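Local atomic coordinates of CBS domain protein (Streptococcus pneumoniae serotype 4, PDB entry 7LZG), a protein that is of unknown function but, being built of paired CBS domains, may bind adenosine-type nucleotides as a regulatory module, as many of its relatives do. Residues B[31-37]-B[83-89]; B[68-72]-B[89-93]. All coordinates share one frame; numbering follows the deposited sequence.

Contact 1: residues B[31-37]-B[83-89]; sequences IDTHNAD and MADTDIV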
loop_
_atom_site.group_PDB
_atom_site.type_symbol
_atom_site.label_atom_id
_atom_site.label_comp_id
_atom_site.label_asym_id
_atom_site.label_seq_id
_atom_site.Cartn_x
_atom_site.Cartn_y
_atom_site.Cartn_z
ATOM N N ILE B 31 -16.945 9.130 -9.057
ATOM C CA ILE B 31 -17.526 10.465 -8.975
ATOM C C ILE B 31 -17.805 10.805 -7.518
ATOM O O ILE B 31 -18.164 9.940 -6.709
ATOM C CB ILE B 31 -18.811 10.576 -9.816
ATOM C CG1 ILE B 31 -19.646 9.298 -9.695
ATOM C CG2 ILE B 31 -18.482 10.912 -11.262
ATOM C CD1 ILE B 31 -20.975 9.369 -10.413
ATOM N N ASP B 32 -17.647 12.086 -7.180
ATOM C CA ASP B 32 -17.851 12.520 -5.803
ATOM C C ASP B 32 -19.302 12.384 -5.356
ATOM O O ASP B 32 -19.570 12.423 -4.150
ATOM C CB ASP B 32 -17.379 13.965 -5.632
ATOM C CG ASP B 32 -17.991 14.909 -6.651
ATOM O OD1 ASP B 32 -18.697 14.431 -7.564
ATOM O OD2 ASP B 32 -17.762 16.133 -6.535
ATOM N N THR B 33 -20.235 12.215 -6.290
ATOM C CA THR B 33 -21.649 12.075 -5.971
ATOM C C THR B 33 -22.082 10.623 -5.811
ATOM O O THR B 33 -23.260 10.371 -5.536
ATOM C CB THR B 33 -22.499 12.751 -7.049
ATOM O OG1 THR B 33 -22.246 12.130 -8.316
ATOM C CG2 THR B 33 -22.155 14.229 -7.138
ATOM N N HIS B 34 -21.169 9.670 -5.983
ATOM C CA HIS B 34 -21.488 8.271 -5.732
ATOM C C HIS B 34 -21.833 8.076 -4.261
ATOM O O HIS B 34 -21.164 8.612 -3.375
ATOM C CB HIS B 34 -20.304 7.385 -6.123
ATOM C CG HIS B 34 -20.640 5.929 -6.215
ATOM N ND1 HIS B 34 -20.972 5.316 -7.404
ATOM C CD2 HIS B 34 -20.694 4.963 -5.267
ATOM C CE1 HIS B 34 -21.216 4.037 -7.185
ATOM N NE2 HIS B 34 -21.056 3.797 -5.896
ATOM N N ASN B 35 -22.892 7.316 -3.998
ATOM C CA ASN B 35 -23.321 7.120 -2.620
ATOM C C ASN B 35 -22.343 6.209 -1.885
ATOM O O ASN B 35 -21.801 5.260 -2.456
ATOM C CB ASN B 35 -24.742 6.552 -2.566
ATOM C CG ASN B 35 -24.841 5.152 -3.135
ATOM O OD1 ASN B 35 -24.764 4.165 -2.401
ATOM N ND2 ASN B 35 -25.025 5.057 -4.446
ATOM N N ALA B 36 -22.115 6.515 -0.606
ATOM C CA ALA B 36 -21.081 5.830 0.163
ATOM C C ALA B 36 -21.400 4.363 0.411
ATOM O O ALA B 36 -20.492 3.599 0.756
ATOM C CB ALA B 36 -20.863 6.544 1.496
ATOM N N ASP B 37 -22.657 3.950 0.249
ATOM C CA ASP B 37 -23.006 2.552 0.485
ATOM C C ASP B 37 -22.505 1.661 -0.645
ATOM O O ASP B 37 -21.845 0.643 -0.401
ATOM C CB ASP B 37 -24.518 2.408 0.657
ATOM C CG ASP B 37 -24.926 1.000 1.044
ATOM O OD1 ASP B 37 -24.638 0.593 2.190
ATOM O OD2 ASP B 37 -25.534 0.302 0.203
HETATM N N MSE B 83 -26.529 6.331 4.182
HETATM C CA MSE B 83 -25.403 6.370 3.263
HETATM C C MSE B 83 -25.772 5.955 1.846
HETATM O O MSE B 83 -24.952 6.048 0.935
HETATM C CB MSE B 83 -24.273 5.504 3.795
HETATM C CG MSE B 83 -23.604 6.152 4.977
HETATM SE SE MSE B 83 -21.996 5.252 5.538
HETATM C CE MSE B 83 -21.097 6.793 6.287
ATOM N N ALA B 84 -27.011 5.500 1.659
ATOM C CA ALA B 84 -27.540 5.403 0.307
ATOM C C ALA B 84 -27.810 6.776 -0.291
ATOM O O ALA B 84 -28.010 6.882 -1.505
ATOM C CB ALA B 84 -28.818 4.565 0.295
ATOM N N ASP B 85 -27.809 7.820 0.537
ATOM C CA ASP B 85 -28.040 9.186 0.097
ATOM C C ASP B 85 -26.838 10.089 0.345
ATOM O O ASP B 85 -26.874 11.262 -0.043
ATOM C CB ASP B 85 -29.281 9.757 0.804
ATOM C CG ASP B 85 -29.834 10.989 0.116
ATOM O OD1 ASP B 85 -30.334 10.863 -1.022
ATOM O OD2 ASP B 85 -29.774 12.083 0.716
ATOM N N THR B 86 -25.775 9.575 0.961
ATOM C CA THR B 86 -24.600 10.371 1.296
ATOM C C THR B 86 -23.551 10.259 0.198
ATOM O O THR B 86 -23.117 9.154 -0.143
ATOM C CB THR B 86 -23.996 9.915 2.624
ATOM O OG1 THR B 86 -25.016 9.856 3.629
ATOM C CG2 THR B 86 -22.906 10.878 3.066
ATOM N N ASP B 87 -23.128 11.403 -0.333
ATOM C CA ASP B 87 -22.054 11.424 -1.315
ATOM C C ASP B 87 -20.713 11.124 -0.650
ATOM O O ASP B 87 -20.482 11.462 0.513
ATOM C CB ASP B 87 -21.998 12.782 -2.013
ATOM C CG ASP B 87 -23.283 13.113 -2.744
ATOM O OD1 ASP B 87 -24.172 12.238 -2.813
ATOM O OD2 ASP B 87 -23.405 14.249 -3.250
ATOM N N ILE B 88 -19.817 10.486 -1.411
ATOM C CA ILE B 88 -18.494 10.148 -0.894
ATOM C C ILE B 88 -17.588 11.359 -0.751
ATOM O O ILE B 88 -16.545 11.262 -0.094
ATOM C CB ILE B 88 -17.783 9.107 -1.783
ATOM C CG1 ILE B 88 -17.574 9.653 -3.195
ATOM C CG2 ILE B 88 -18.553 7.795 -1.803
ATOM C CD1 ILE B 88 -16.719 8.758 -4.067
ATOM N N VAL B 89 -17.953 12.495 -1.352
ATOM C CA VAL B 89 -17.138 13.700 -1.230
ATOM C C VAL B 89 -17.077 14.168 0.218
ATOM O O VAL B 89 -16.090 14.787 0.639
ATOM C CB VAL B 89 -17.680 14.803 -2.161
ATOM C CG1 VAL B 89 -19.107 15.171 -1.784
ATOM C CG2 VAL B 89 -16.772 16.027 -2.136
#
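Ile88 carries CG1 between its own backbone N and carbonyl carbon, and this chi1 of 61° with an extended chi2 (172°) sends CD1 toward Ile31 O, 3.2 Å away, with CG2 beside His34 O. Ile88 directly follows Asp87, which with Asn35 forms an isolated antiparallel bridge, a non-hydrogen-bonded pair inside the CBS fold, just where the chain enters helix 36-45. Its two bonds run from Ile88 N to His34 O, 3.0 Å, and from Ala36 N to Thr86 O, 2.9 Å. Thr86 O thus takes one hydrogen bond and, from Asn35 CA, a weaker C-H...O contact.

The bonding goes on past the bridge at both ends. Asp32, inside the type I turn from Ile31 to His34, offers its O to Val89 N at 3.2 Å. Asp37 N bonds Met83 O, also at 3.2 Å. Asparagine suits the N-cap position because its amide oxygen can bond a helix N-H: a chi1 of 66° puts the amide where OD1 reaches His38 N, while the backbone brings Asn35 CB near the carbonyls of Met83 and Ala84. Small Ala36 lets the two backbones come together, its CB touching Ile88 CG2 and the CB of selenomethionine Met83. Thr33 and Asp87 run side by side, pointing the same way, with Asp87 OD1 and Thr33 O, both acceptors, near each other without bonding. At the far end of the contact, Asp32 CB rests 3.6 Å from Val89 CB.

Contact 2: residues B[68-72]-B[89-93]; sequences DIMAY and VHMTK
Selenomethionine Met91 sets its terminal methyl over one face of the Tyr72 ring in a CH-pi contact, CE standing 3.8 Å from the ring centroid. Offset toward the rim, the methyl is nearest Tyr72 CD1 and CE1, both 3.6 Å from CE. Its selenium takes up an oblique Met-aromatic position, 4.6 Å from the same centroid. The two side chains cross at about a right angle, and Met91 CB lies on the same side of the ring plane as CE, by Tyr72 CD2. The flexible, unbranched methionine chain fits here because it can fold round a rigid ring: bends at chi2 and chi3 (67°) bring CE back over the tyrosine and leave the selenium to face Ile69, where SE lies 3.9 Å from Ile69 CG1.

Helix 66-76, the helix that follows strand 60-65 in the CBS fold, presents Asp68 and Ile69 and, a turn later, Tyr72 to the loop at 89-93. Tyr72 CG is anti to the backbone N (chi1 -175°), which extends the ring across the loop until CE2 comes 3.2 Å from His90 O and the hydroxyl oxygen touches His90 CB. Asp68, a turn earlier, brings CB up to Met91 O at 3.5 Å.

Farther out, Asp68 OD2 is held by a salt bridge to Arg50 and a hydrogen bond from Gly65 N, which fix the carboxylate close to the start of the helix. Ile69 packs on Thr40 and Leu43 of helix 36-45, and Ile64 of strand 60-65 touches both Ile69 and Met91. On the loop side, Thr92 OG1 hydrogen-bonds Ile88 O.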
loop_
_atom_site.group_PDB
_atom_site.type_symbol
_atom_site.label_atom_id
_atom_site.label_comp_id
_atom_site.label_asym_id
_atom_site.label_seq_id
_atom_site.Cartn_x
_atom_site.Cartn_y
_atom_site.Cartn_z
ATOM N N ASP B 68 -11.667 5.517 5.067
ATOM C CA ASP B 68 -12.339 6.810 5.054
ATOM C C ASP B 68 -13.848 6.646 5.178
ATOM O O ASP B 68 -14.501 7.381 5.927
ATOM C CB ASP B 68 -11.980 7.566 3.777
ATOM C CG ASP B 68 -10.484 7.761 3.622
ATOM O OD1 ASP B 68 -9.854 8.305 4.553
ATOM O OD2 ASP B 68 -9.936 7.356 2.575
ATOM N N ILE B 69 -14.417 5.678 4.458
ATOM C CA ILE B 69 -15.849 5.424 4.555
ATOM C C ILE B 69 -16.200 4.841 5.919
ATOM O O ILE B 69 -17.180 5.251 6.552
ATOM C CB ILE B 69 -16.301 4.501 3.410
ATOM C CG1 ILE B 69 -15.966 5.135 2.059
ATOM C CG2 ILE B 69 -17.789 4.201 3.517
ATOM C CD1 ILE B 69 -16.449 4.338 0.872
HETATM N N MSE B 70 -15.405 3.887 6.394
HETATM C CA MSE B 70 -15.694 3.202 7.650
HETATM C C MSE B 70 -15.586 4.138 8.849
HETATM O O MSE B 70 -16.457 4.144 9.717
HETATM C CB MSE B 70 -14.756 2.008 7.831
HETATM C CG MSE B 70 -15.473 0.690 8.062
HETATM SE SE MSE B 70 -16.889 0.371 6.755
HETATM C CE MSE B 70 -15.825 0.425 5.121
ATOM N N ALA B 71 -14.512 4.930 8.891
ATOM C CA ALA B 71 -14.334 5.867 9.996
ATOM C C ALA B 71 -15.374 6.977 9.964
ATOM O O ALA B 71 -15.745 7.508 11.018
ATOM C CB ALA B 71 -12.925 6.458 9.968
ATOM N N TYR B 72 -15.853 7.342 8.774
ATOM C CA TYR B 72 -16.899 8.353 8.677
ATOM C C TYR B 72 -18.210 7.844 9.266
ATOM O O TYR B 72 -18.920 8.590 9.949
ATOM C CB TYR B 72 -17.078 8.771 7.216
ATOM C CG TYR B 72 -18.054 9.905 6.989
ATOM C CD1 TYR B 72 -19.404 9.651 6.794
ATOM C CD2 TYR B 72 -17.625 11.226 6.952
ATOM C CE1 TYR B 72 -20.301 10.671 6.578
ATOM C CE2 TYR B 72 -18.519 12.262 6.736
ATOM C CZ TYR B 72 -19.858 11.973 6.550
ATOM O OH TYR B 72 -20.764 12.984 6.333
ATOM N N VAL B 89 -17.953 12.495 -1.352
ATOM C CA VAL B 89 -17.138 13.700 -1.230
ATOM C C VAL B 89 -17.077 14.168 0.218
ATOM O O VAL B 89 -16.090 14.787 0.639
ATOM C CB VAL B 89 -17.680 14.803 -2.161
ATOM C CG1 VAL B 89 -19.107 15.171 -1.784
ATOM C CG2 VAL B 89 -16.772 16.027 -2.136
ATOM N N HIS B 90 -18.110 13.870 1.007
ATOM C CA HIS B 90 -18.113 14.254 2.412
ATOM C C HIS B 90 -17.103 13.469 3.238
ATOM O O HIS B 90 -16.886 13.811 4.406
ATOM C CB HIS B 90 -19.514 14.080 3.000
ATOM C CG HIS B 90 -20.529 15.018 2.426
ATOM N ND1 HIS B 90 -20.273 16.358 2.224
ATOM C CD2 HIS B 90 -21.797 14.810 2.003
ATOM C CE1 HIS B 90 -21.342 16.935 1.706
ATOM N NE2 HIS B 90 -22.281 16.018 1.561
HETATM N N MSE B 91 -16.486 12.440 2.668
HETATM C CA MSE B 91 -15.485 11.658 3.381
HETATM C C MSE B 91 -14.256 11.433 2.514
HETATM O O MSE B 91 -13.346 10.692 2.885
HETATM C CB MSE B 91 -16.067 10.319 3.823
HETATM C CG MSE B 91 -16.433 9.397 2.677
HETATM SE SE MSE B 91 -17.967 8.289 3.125
HETATM C CE MSE B 91 -19.314 9.696 3.217
ATOM N N THR B 92 -14.240 12.072 1.349
ATOM C CA THR B 92 -13.075 12.005 0.481
ATOM C C THR B 92 -11.931 12.798 1.097
ATOM O O THR B 92 -12.130 13.911 1.593
ATOM C CB THR B 92 -13.417 12.544 -0.907
ATOM O OG1 THR B 92 -14.499 11.784 -1.458
ATOM C CG2 THR B 92 -12.217 12.444 -1.833
ATOM N N LYS B 93 -10.735 12.216 1.086
ATOM C CA LYS B 93 -9.558 12.875 1.648
ATOM C C LYS B 93 -9.054 13.896 0.640
ATOM O O LYS B 93 -8.386 13.549 -0.338
ATOM C CB LYS B 93 -8.481 11.856 1.998
ATOM C CG LYS B 93 -7.288 12.451 2.733
ATOM C CD LYS B 93 -6.232 11.395 3.020
ATOM C CE LYS B 93 -4.998 12.007 3.666
ATOM N NZ LYS B 93 -3.920 10.997 3.868
#

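How the contacts relate
Val89 belongs to both contacts, so the chain from 83 to 93 first meets the entry to helix 36-45 and then the flank of helix 66-76. Each contact is only partly buried, but their chemistry differs. Contact 1 buries more surface and joins a loop to a helix entry through main-chain hydrogen bonds. Contact 2 has no hydrogen bond between its segments and instead packs side chains of a helix against the loop residue Met91. A mostly apolar seam joins them: Ala36 CB touches Met91 SE, Thr86 CG2 meets Met91 CE, and Met83 CE packs on Tyr72. Contact 2 also lies nearer the centre of the chain.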